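Local coordinates for protein 4'-phospho-dehydrooxetanocin synthase (PDB 5UL3) that catalyses the radical S-adenosylmethionine- and cobalamin-dependent oxidative ring contraction of dAMP to an oxetane aldehyde, a step in the biosynthesis of oxetanocin A, at residues A596-M599 and W600-S603; H633-I636 and S637-L641; S659-L662 and R663-S666; W693-I696 and M697-L700. One frame throughout, in Å; residues are numbered along the deposited sequence.

Contact 1: residues A596-M599 and W600-S603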
loop_
_atom_site.group_PDB
_atom_site.type_symbol
_atom_site.label_atom_id
_atom_site.label_comp_id
_atom_site.label_asym_id
_atom_site.label_seq_id
_atom_site.Cartn_x
_atom_site.Cartn_y
_atom_site.Cartn_z
ATOM N N ALA A 596 -5.335 23.199 -16.559
ATOM C CA ALA A 596 -4.054 23.818 -16.893
ATOM C C ALA A 596 -2.920 23.208 -16.078
ATOM O O ALA A 596 -1.823 22.995 -16.597
ATOM C CB ALA A 596 -4.102 25.325 -16.662
ATOM N N CYS A 597 -3.165 22.945 -14.793
ATOM C CA CYS A 597 -2.128 22.341 -13.962
ATOM C C CYS A 597 -1.793 20.932 -14.434
ATOM O O CYS A 597 -0.622 20.531 -14.415
ATOM C CB CYS A 597 -2.562 22.347 -12.503
ATOM S SG CYS A 597 -2.501 23.987 -11.747
ATOM N N GLN A 598 -2.798 20.158 -14.864
ATOM C CA GLN A 598 -2.476 18.870 -15.482
ATOM C C GLN A 598 -1.638 19.054 -16.743
ATOM O O GLN A 598 -0.694 18.292 -16.985
ATOM C CB GLN A 598 -3.740 18.080 -15.813
ATOM C CG GLN A 598 -3.413 16.720 -16.406
ATOM C CD GLN A 598 -2.736 15.818 -15.385
ATOM O OE1 GLN A 598 -3.280 15.573 -14.306
ATOM N NE2 GLN A 598 -1.546 15.331 -15.711
ATOM N N MET A 599 -1.963 20.052 -17.569
ATOM C CA MET A 599 -1.158 20.276 -18.765
ATOM C C MET A 599 0.259 20.710 -18.401
ATOM O O MET A 599 1.225 20.330 -19.069
ATOM C CB MET A 599 -1.835 21.317 -19.666
ATOM C CG MET A 599 -3.183 20.850 -20.182
ATOM S SD MET A 599 -4.031 22.136 -21.157
ATOM C CE MET A 599 -3.508 21.694 -22.793
ATOM N N TRP A 600 0.401 21.495 -17.336
ATOM C CA TRP A 600 1.730 21.846 -16.848
ATOM C C TRP A 600 2.509 20.588 -16.491
ATOM O O TRP A 600 3.650 20.409 -16.920
ATOM C CB TRP A 600 1.604 22.757 -15.630
ATOM C CG TRP A 600 2.902 23.110 -14.972
ATOM C CD1 TRP A 600 3.483 22.482 -13.893
ATOM C CD2 TRP A 600 3.765 24.202 -15.314
ATOM N NE1 TRP A 600 4.661 23.124 -13.556
ATOM C CE2 TRP A 600 4.855 24.177 -14.414
ATOM C CE3 TRP A 600 3.721 25.200 -16.292
ATOM C CZ2 TRP A 600 5.890 25.111 -14.474
ATOM C CZ3 TRP A 600 4.748 26.130 -16.340
ATOM C CH2 TRP A 600 5.814 26.079 -15.442
ATOM N N ILE A 601 1.893 19.704 -15.708
ATOM C CA ILE A 601 2.556 18.460 -15.315
ATOM C C ILE A 601 2.966 17.658 -16.546
ATOM O O ILE A 601 4.106 17.192 -16.655
ATOM C CB ILE A 601 1.642 17.650 -14.383
ATOM C CG1 ILE A 601 1.564 18.359 -13.032
ATOM C CG2 ILE A 601 2.152 16.196 -14.274
ATOM C CD1 ILE A 601 0.382 17.940 -12.152
ATOM N N ASP A 602 2.045 17.497 -17.502
ATOM C CA ASP A 602 2.359 16.731 -18.705
ATOM C C ASP A 602 3.520 17.353 -19.476
ATOM O O ASP A 602 4.358 16.634 -20.036
ATOM C CB ASP A 602 1.120 16.634 -19.604
ATOM C CG ASP A 602 0.007 15.778 -18.997
ATOM O OD1 ASP A 602 0.245 15.093 -17.980
ATOM O OD2 ASP A 602 -1.117 15.793 -19.546
ATOM N N SER A 603 3.586 18.689 -19.505
ATOM C CA SER A 603 4.586 19.416 -20.283
ATOM C C SER A 603 5.994 19.286 -19.712
ATOM O O SER A 603 6.970 19.501 -20.441
ATOM C CB SER A 603 4.202 20.897 -20.369
ATOM O OG SER A 603 4.337 21.562 -19.116
#

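Contact 2: residues H633-I636 and S637-L641. With EDO (1,2-ethanediol), chain T; EDO (1,2-ethanediol), chain H.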
loop_
_atom_site.group_PDB
_atom_site.type_symbol
_atom_site.label_atom_id
_atom_site.label_comp_id
_atom_site.label_asym_id
_atom_site.label_seq_id
_atom_site.Cartn_x
_atom_site.Cartn_y
_atom_site.Cartn_z
ATOM N N HIS A 633 12.061 23.193 -9.596
ATOM C CA HIS A 633 10.855 22.816 -10.331
ATOM C C HIS A 633 9.621 22.830 -9.433
ATOM O O HIS A 633 8.567 23.349 -9.820
ATOM C CB HIS A 633 11.039 21.431 -10.940
ATOM C CG HIS A 633 9.776 20.819 -11.455
ATOM N ND1 HIS A 633 9.215 19.688 -10.900
ATOM C CD2 HIS A 633 8.969 21.172 -12.484
ATOM C CE1 HIS A 633 8.116 19.376 -11.565
ATOM N NE2 HIS A 633 7.947 20.260 -12.533
ATOM N N ARG A 634 9.737 22.257 -8.234
ATOM C CA ARG A 634 8.610 22.245 -7.303
ATOM C C ARG A 634 8.205 23.660 -6.929
ATOM O O ARG A 634 7.015 23.986 -6.865
ATOM C CB ARG A 634 8.981 21.445 -6.052
ATOM C CG ARG A 634 7.890 21.438 -4.983
ATOM C CD ARG A 634 8.430 20.830 -3.682
ATOM N NE ARG A 634 8.775 19.412 -3.807
ATOM C CZ ARG A 634 7.929 18.410 -3.581
ATOM N NH1 ARG A 634 6.654 18.646 -3.224
ATOM N NH2 ARG A 634 8.360 17.164 -3.703
ATOM N N GLU A 635 9.191 24.506 -6.663
ATOM C CA GLU A 635 8.939 25.905 -6.353
ATOM C C GLU A 635 8.223 26.600 -7.510
ATOM O O GLU A 635 7.205 27.277 -7.315
ATOM C CB GLU A 635 10.291 26.549 -6.038
ATOM C CG GLU A 635 10.316 27.944 -5.510
ATOM C CD GLU A 635 11.737 28.339 -5.136
ATOM O OE1 GLU A 635 12.243 27.816 -4.121
ATOM O OE2 GLU A 635 12.364 29.122 -5.879
ATOM N N ILE A 636 8.718 26.405 -8.735
ATOM C CA ILE A 636 8.086 27.024 -9.901
ATOM C C ILE A 636 6.665 26.504 -10.076
ATOM O O ILE A 636 5.752 27.259 -10.432
ATOM C CB ILE A 636 8.929 26.781 -11.170
ATOM C CG1 ILE A 636 10.310 27.432 -11.051
ATOM C CG2 ILE A 636 8.201 27.304 -12.406
ATOM C CD1 ILE A 636 11.271 26.981 -12.182
ATOM N N SER A 637 6.454 25.208 -9.824
ATOM C CA SER A 637 5.118 24.628 -9.948
ATOM C C SER A 637 4.165 25.177 -8.891
ATOM O O SER A 637 2.981 25.393 -9.175
ATOM C CB SER A 637 5.193 23.102 -9.849
ATOM O OG SER A 637 5.936 22.567 -10.937
ATOM N N HIS A 638 4.647 25.382 -7.662
ATOM C CA HIS A 638 3.777 25.971 -6.649
ATOM C C HIS A 638 3.361 27.382 -7.047
ATOM O O HIS A 638 2.178 27.744 -6.983
ATOM C CB HIS A 638 4.457 26.012 -5.282
ATOM C CG HIS A 638 3.680 26.808 -4.280
ATOM N ND1 HIS A 638 2.620 26.275 -3.577
ATOM C CD2 HIS A 638 3.757 28.111 -3.917
ATOM C CE1 HIS A 638 2.092 27.212 -2.804
ATOM N NE2 HIS A 638 2.762 28.336 -2.994
ATOM N N PHE A 639 4.323 28.203 -7.443
ATOM C CA PHE A 639 3.976 29.592 -7.687
ATOM C C PHE A 639 3.311 29.797 -9.036
ATOM O O PHE A 639 2.740 30.870 -9.267
ATOM C CB PHE A 639 5.211 30.471 -7.514
ATOM C CG PHE A 639 5.590 30.654 -6.079
ATOM C CD1 PHE A 639 4.782 31.399 -5.231
ATOM C CD2 PHE A 639 6.717 30.048 -5.559
ATOM C CE1 PHE A 639 5.108 31.555 -3.883
ATOM C CE2 PHE A 639 7.043 30.188 -4.217
ATOM C CZ PHE A 639 6.243 30.942 -3.377
ATOM N N LEU A 640 3.325 28.785 -9.904
ATOM C CA LEU A 640 2.459 28.811 -11.076
ATOM C C LEU A 640 1.007 29.023 -10.673
ATOM O O LEU A 640 0.321 29.900 -11.213
ATOM C CB LEU A 640 2.586 27.515 -11.866
ATOM C CG LEU A 640 1.426 27.288 -12.835
ATOM C CD1 LEU A 640 1.509 28.247 -14.069
ATOM C CD2 LEU A 640 1.348 25.832 -13.268
ATOM N N LEU A 641 0.512 28.210 -9.733
ATOM C CA LEU A 641 -0.880 28.349 -9.322
ATOM C C LEU A 641 -1.126 29.688 -8.635
ATOM O O LEU A 641 -2.178 30.310 -8.836
ATOM C CB LEU A 641 -1.290 27.196 -8.408
ATOM C CG LEU A 641 -2.762 27.230 -8.019
ATOM C CD1 LEU A 641 -3.618 27.373 -9.269
ATOM C CD2 LEU A 641 -3.122 25.951 -7.256
HETATM C C1 EDO T . 12.509 18.138 -4.306
HETATM O O1 EDO T . 11.580 19.037 -3.678
HETATM C C2 EDO T . 12.004 16.718 -4.160
HETATM O O2 EDO T . 10.819 16.582 -4.937
HETATM C C1 EDO H . 0.990 23.215 -4.354
HETATM O O1 EDO H . 2.021 23.694 -3.480
HETATM C C2 EDO H . 0.544 21.851 -3.822
HETATM O O2 EDO H . -0.551 21.396 -4.608
#

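Contact 3: residues S659-L662 and R663-S666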
loop_
_atom_site.group_PDB
_atom_site.type_symbol
_atom_site.label_atom_id
_atom_site.label_comp_id
_atom_site.label_asym_id
_atom_site.label_seq_id
_atom_site.Cartn_x
_atom_site.Cartn_y
_atom_site.Cartn_z
ATOM N N SER A 659 6.229 39.024 -6.756
ATOM C CA SER A 659 7.290 39.934 -7.181
ATOM C C SER A 659 8.625 39.558 -6.546
ATOM O O SER A 659 9.654 39.536 -7.229
ATOM C CB SER A 659 6.908 41.374 -6.845
ATOM O OG SER A 659 7.767 42.283 -7.497
ATOM N N ASP A 660 8.622 39.235 -5.249
ATOM C CA ASP A 660 9.835 38.746 -4.594
ATOM C C ASP A 660 10.380 37.505 -5.292
ATOM O O ASP A 660 11.587 37.393 -5.531
ATOM C CB ASP A 660 9.554 38.435 -3.124
ATOM C CG ASP A 660 9.535 39.673 -2.260
ATOM O OD1 ASP A 660 9.766 40.777 -2.799
ATOM O OD2 ASP A 660 9.293 39.540 -1.041
ATOM N N PHE A 661 9.498 36.551 -5.606
ATOM C CA PHE A 661 9.935 35.313 -6.241
ATOM C C PHE A 661 10.527 35.585 -7.620
ATOM O O PHE A 661 11.613 35.093 -7.949
ATOM C CB PHE A 661 8.759 34.335 -6.324
ATOM C CG PHE A 661 9.062 33.074 -7.068
ATOM C CD1 PHE A 661 9.708 32.020 -6.444
ATOM C CD2 PHE A 661 8.695 32.935 -8.399
ATOM C CE1 PHE A 661 9.987 30.855 -7.134
ATOM C CE2 PHE A 661 8.965 31.773 -9.093
ATOM C CZ PHE A 661 9.616 30.731 -8.462
ATOM N N LEU A 662 9.819 36.369 -8.442
ATOM C CA LEU A 662 10.328 36.701 -9.772
ATOM C C LEU A 662 11.654 37.441 -9.687
ATOM O O LEU A 662 12.553 37.214 -10.504
ATOM C CB LEU A 662 9.304 37.539 -10.538
ATOM C CG LEU A 662 8.006 36.815 -10.882
ATOM C CD1 LEU A 662 7.034 37.691 -11.671
ATOM C CD2 LEU A 662 8.340 35.559 -11.640
ATOM N N ARG A 663 11.791 38.336 -8.707
ATOM C CA ARG A 663 13.037 39.080 -8.562
ATOM C C ARG A 663 14.174 38.163 -8.134
ATOM O O ARG A 663 15.307 38.307 -8.605
ATOM C CB ARG A 663 12.852 40.222 -7.565
ATOM C CG ARG A 663 14.098 41.054 -7.343
ATOM C CD ARG A 663 13.817 42.242 -6.442
ATOM N NE ARG A 663 13.389 41.826 -5.109
ATOM C CZ ARG A 663 14.221 41.549 -4.110
ATOM N NH1 ARG A 663 15.533 41.639 -4.292
ATOM N NH2 ARG A 663 13.742 41.180 -2.930
ATOM N N MET A 664 13.891 37.206 -7.252
ATOM C CA MET A 664 14.901 36.227 -6.868
ATOM C C MET A 664 15.388 35.410 -8.058
ATOM O O MET A 664 16.517 34.911 -8.034
ATOM C CB MET A 664 14.341 35.301 -5.790
ATOM C CG MET A 664 15.355 34.342 -5.195
ATOM S SD MET A 664 14.569 33.041 -4.224
ATOM C CE MET A 664 13.590 32.222 -5.482
ATOM N N HIS A 665 14.570 35.277 -9.104
ATOM C CA HIS A 665 14.931 34.509 -10.290
ATOM C C HIS A 665 15.210 35.384 -11.506
ATOM O O HIS A 665 15.418 34.850 -12.600
ATOM C CB HIS A 665 13.833 33.493 -10.613
ATOM C CG HIS A 665 13.857 32.289 -9.725
ATOM N ND1 HIS A 665 12.746 31.507 -9.499
ATOM C CD2 HIS A 665 14.859 31.739 -9.000
ATOM C CE1 HIS A 665 13.062 30.525 -8.673
ATOM N NE2 HIS A 665 14.337 30.644 -8.355
ATOM N N SER A 666 15.215 36.709 -11.344
ATOM C CA SER A 666 15.501 37.637 -12.437
ATOM C C SER A 666 14.509 37.461 -13.585
ATOM O O SER A 666 14.886 37.370 -14.755
ATOM C CB SER A 666 16.940 37.475 -12.929
ATOM O OG SER A 666 17.831 37.351 -11.839
#

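Contact 4: residues W693-I696 and M697-L700. With EDO (1,2-ethanediol), chain B.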
loop_
_atom_site.group_PDB
_atom_site.type_symbol
_atom_site.label_atom_id
_atom_site.label_comp_id
_atom_site.label_asym_id
_atom_site.label_seq_id
_atom_site.Cartn_x
_atom_site.Cartn_y
_atom_site.Cartn_z
ATOM N N TRP A 693 4.358 32.015 -17.567
ATOM C CA TRP A 693 5.054 31.426 -16.432
ATOM C C TRP A 693 6.058 30.371 -16.879
ATOM O O TRP A 693 7.100 30.194 -16.241
ATOM C CB TRP A 693 4.038 30.816 -15.469
ATOM C CG TRP A 693 4.618 30.536 -14.137
ATOM C CD1 TRP A 693 4.988 29.311 -13.633
ATOM C CD2 TRP A 693 4.924 31.496 -13.127
ATOM N NE1 TRP A 693 5.490 29.464 -12.360
ATOM C CE2 TRP A 693 5.455 30.792 -12.026
ATOM C CE3 TRP A 693 4.789 32.887 -13.040
ATOM C CZ2 TRP A 693 5.860 31.431 -10.863
ATOM C CZ3 TRP A 693 5.188 33.519 -11.886
ATOM C CH2 TRP A 693 5.715 32.793 -10.806
ATOM N N GLN A 694 5.764 29.669 -17.971
ATOM C CA GLN A 694 6.662 28.638 -18.477
ATOM C C GLN A 694 8.039 29.193 -18.827
ATOM O O GLN A 694 9.016 28.438 -18.838
ATOM C CB GLN A 694 6.030 27.959 -19.694
ATOM C CG GLN A 694 6.869 26.827 -20.288
ATOM C CD GLN A 694 6.192 26.135 -21.450
ATOM O OE1 GLN A 694 5.874 26.766 -22.458
ATOM N NE2 GLN A 694 5.967 24.828 -21.322
ATOM N N LEU A 695 8.142 30.499 -19.097
ATOM C CA LEU A 695 9.453 31.109 -19.308
ATOM C C LEU A 695 10.351 30.965 -18.084
ATOM O O LEU A 695 11.581 30.973 -18.210
ATOM C CB LEU A 695 9.285 32.589 -19.671
ATOM C CG LEU A 695 8.533 32.851 -20.973
ATOM C CD1 LEU A 695 8.238 34.347 -21.090
ATOM C CD2 LEU A 695 9.360 32.370 -22.168
ATOM N N ILE A 696 9.768 30.829 -16.891
ATOM C CA ILE A 696 10.597 30.601 -15.711
ATOM C C ILE A 696 11.111 29.169 -15.699
ATOM O O ILE A 696 12.265 28.916 -15.338
ATOM C CB ILE A 696 9.823 30.926 -14.422
ATOM C CG1 ILE A 696 9.237 32.336 -14.501
ATOM C CG2 ILE A 696 10.747 30.813 -13.223
ATOM C CD1 ILE A 696 8.272 32.615 -13.394
ATOM N N MET A 697 10.272 28.211 -16.097
ATOM C CA MET A 697 10.757 26.843 -16.245
ATOM C C MET A 697 11.854 26.761 -17.301
ATOM O O MET A 697 12.818 26.000 -17.150
ATOM C CB MET A 697 9.602 25.909 -16.601
ATOM C CG MET A 697 9.971 24.441 -16.602
ATOM S SD MET A 697 10.256 23.832 -14.919
ATOM C CE MET A 697 10.876 22.216 -15.361
ATOM N N GLU A 698 11.732 27.545 -18.382
ATOM C CA GLU A 698 12.799 27.551 -19.380
ATOM C C GLU A 698 14.112 27.988 -18.751
ATOM O O GLU A 698 15.164 27.405 -19.028
ATOM C CB GLU A 698 12.456 28.465 -20.565
ATOM C CG GLU A 698 13.574 28.410 -21.627
ATOM C CD GLU A 698 13.499 29.487 -22.699
ATOM O OE1 GLU A 698 12.674 30.408 -22.582
ATOM O OE2 GLU A 698 14.282 29.394 -23.672
ATOM N N LYS A 699 14.064 28.995 -17.881
ATOM C CA LYS A 699 15.284 29.496 -17.259
ATOM C C LYS A 699 15.973 28.398 -16.461
ATOM O O LYS A 699 17.197 28.224 -16.543
ATOM C CB LYS A 699 14.966 30.696 -16.366
ATOM C CG LYS A 699 16.176 31.226 -15.615
ATOM C CD LYS A 699 15.976 32.659 -15.164
ATOM C CE LYS A 699 17.262 33.227 -14.580
ATOM N NZ LYS A 699 17.671 32.484 -13.356
ATOM N N LEU A 700 15.194 27.639 -15.689
ATOM C CA LEU A 700 15.739 26.483 -14.983
ATOM C C LEU A 700 16.365 25.485 -15.948
ATOM O O LEU A 700 17.481 25.004 -15.729
ATOM C CB LEU A 700 14.632 25.808 -14.164
ATOM C CG LEU A 700 14.953 24.425 -13.589
ATOM C CD1 LEU A 700 16.149 24.528 -12.665
ATOM C CD2 LEU A 700 13.719 23.792 -12.843
HETATM C C1 EDO B . 16.756 29.985 -11.479
HETATM O O1 EDO B . 15.757 30.830 -12.061
HETATM C C2 EDO B . 16.975 28.782 -12.387
HETATM O O2 EDO B . 17.893 27.870 -11.771
HETATM O O HOH W 1 12.906 32.118 -20.283
#

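Contact 1: residues A596-M599 and W600-S603
Q598 and D602 join their side chains one turn apart on helix 588-617. The CB of Q598 leaves the backbone pointing away from the following turn. A bend at chi2 (67°) then folds the chain back. Q598 CG passes 4.0 Å from D602 OD2. The amide carbon CD of Q598 comes equally close to D602 OD1, at 4.0 Å. The amide nitrogen finishes the approach: Q598 NE2 gives a hydrogen bond of 2.9 Å to D602 OD1. OD1 lies close to the plane of the Q598 amide, but the donor comes in from above the carboxylate plane, 43° out of it. The N-H is not straight on its acceptor either, at 147°. Q598 NE2 also passes the branch methyl CG2 of I601 at 4.1 Å. Both partners of this i to i+4 pair are solvent-exposed, so the bond lies on the outer side of the helix.

The backbone here is regular alpha-helix. Q598 O takes the N-H of D602, and M599 O takes that of S603. I601 lays CG1 against the carbonyl oxygen of C597 at 3.4 Å.

The other side of the helix is buried in the C-terminal helix bundle. The W600 indole lies between two helices. It touches I636 and L640 of helix 620-648 and M690 and M697 of helix 683-709, while its NE1 bonds to S637 OG. A596 also meets helix 683-709, through I686 and M690. Loop residues complete the surroundings, with F476 against C597, Y539 against I601 and W735 against M599 and S603.

Contact 2: residues H633-I636 and S637-L641
One carbonyl oxygen, H633 O, is gripped twice by the same residue, S637. The backbone N of S637 gives the usual helical bond at 2.8 Å. Its hydroxyl OG adds a second bond to H633 O at 3.0 Å. The two donors reach the oxygen from opposite faces of the carbonyl plane, with OG standing 39° out of it. The chi1 of S637 (-64°) sets OG beside its own backbone N, where it can turn back to the preceding turn. OG also sits over one face of the H633 imidazole, toward the rim. This buried hydroxyl has a further partner on helix 588-617.

The stretch is the middle of helix 620-648, a member of the C-terminal helix bundle. I636 meets helix 588-617. H633 and L640 touch both that helix and helix 683-709. E635 meets helix 652-664, and F639 meets that helix and W693.

E635 CG lies 4.2 Å from F639 CD2, and the carboxylate is turned 71° from the ring. F639 CD2 is also 3.3 Å from E635 O. CD2 of the next-door H638 imidazole stands over the centre of the F639 ring.

R634 and H638 turn their polar ends to other parts of the chain. R634 bonds through NH1 to V537 O. Its NE and NH2 clasp one 1,2-ethanediol, with R634 NH2 2.8 Å from O2 of the diol. H638 is held at both ring nitrogens. NE2 bonds to E494, and H638 ND1 shares a hydrogen bond of 2.7 Å with O1 of a second 1,2-ethanediol. Both diols are probably from the crystallisation liquor.

Contact 3: residues S659-L662 and R663-S666
F661 offers the face of its ring to the edge of H665, four residues on. The pair is an offset edge-to-face stack, with centroids 4.7 Å apart and planes at 77°. H665 ND1 leads the approach, 3.4 Å from F661 CZ. The adjoining CE1 lies over the same rim. F661 has CG anti to its N (chi1 175°), which lets the ring lie against H665. M664 CE touches both rings. A bend at chi3 brings it to 4.0 Å from F661 CD1 and over one face of the H665 imidazole.

Helix 652-664 ends here in a Schellman motif. S666, with positive phi, is its C-prime residue, and S666 N bonds to R663 O. M667 N goes back to L662 O. H665 N makes weak bonds to the carbonyls of F661 and L662. One residue earlier the bonding is still regular, with M664 N 2.9 Å from D660 O.

On the exposed side D660 and R663 run side by side. D660 OD1 lies at the edge of the R663 guanidinium, 4.0 Å from R663 NH2, a long salt bridge. F661 and L662 face inward, F661 toward F639 and L662 toward W693 and I696.

The two rings and the M664 methyl are packed at the E635 carboxylate of helix 620-648. That charge may influence the H665 imidazole, perhaps favouring its protonated form. The long ion pair probably contributes little, and the Schellman turn closes the helix.

Contact 4: residues W693-I696 and M697-L700
L695 and E698 start from different first torsions and still end side by side. L695 has CG beside its backbone N (chi1 -63°). E698 has CG anti to its N (chi1 -178°) and extends from there. This brings L695 CD2 to 3.9 Å from E698 OE1. The pair lies on helix 683-709 of the C-terminal helix bundle.

The helix is uneven at this point. I696 N bonds to W693 O three residues back, at 2.8 Å. W693 O is 3.7 Å from M697 N, and the i to i+4 bonds continue with E698 N on Q694 O. K699 N meets L695 O from above its plane, at 3.2 Å. L700 N, the next residue, bonds to I696 O.

I696 CD1 lies over one face of the W693 indole, toward the rim. The indole NE1 is bonded to I636 O of helix 620-648. Q694 OE1 accepts from G733 N near the chain end. M697 is buried among H633, N604 and M608, and also touches W728 of helix 720-730.

The outer polar groups have their own partners. E698 OE2 forms a salt bridge with R702. K699 NZ makes a weak bond to O1 of a 1,2-ethanediol, which also bonds to D703. A water bridges the turn, donating to L695 O at 2.7 Å and to E698 OE1 at 2.9 Å.

The four contacts lie on four successive helices of the C-terminal bundle. Contacts 2 and 4 are the nearest pair, with centres 10 Å apart. Contact 1 meets both, and its W600 CH2 comes to 3.8 Å from W693 CD1. Contact 3 packs against contacts 2 and 4: L662 CD2 is 3.4 Å from I696 CD1, and F639 CD2 is 3.7 Å from F661 CD1. It does not touch contact 1; their nearest atoms are about 9 Å apart. Contact 1 is the one near the active site, through Q598 alone. The Q598 side chain is about 6 Å from that of E545, which binds S-adenosylmethionine, and about 11 Å from cobalamin. The others lie away from the annotated sites.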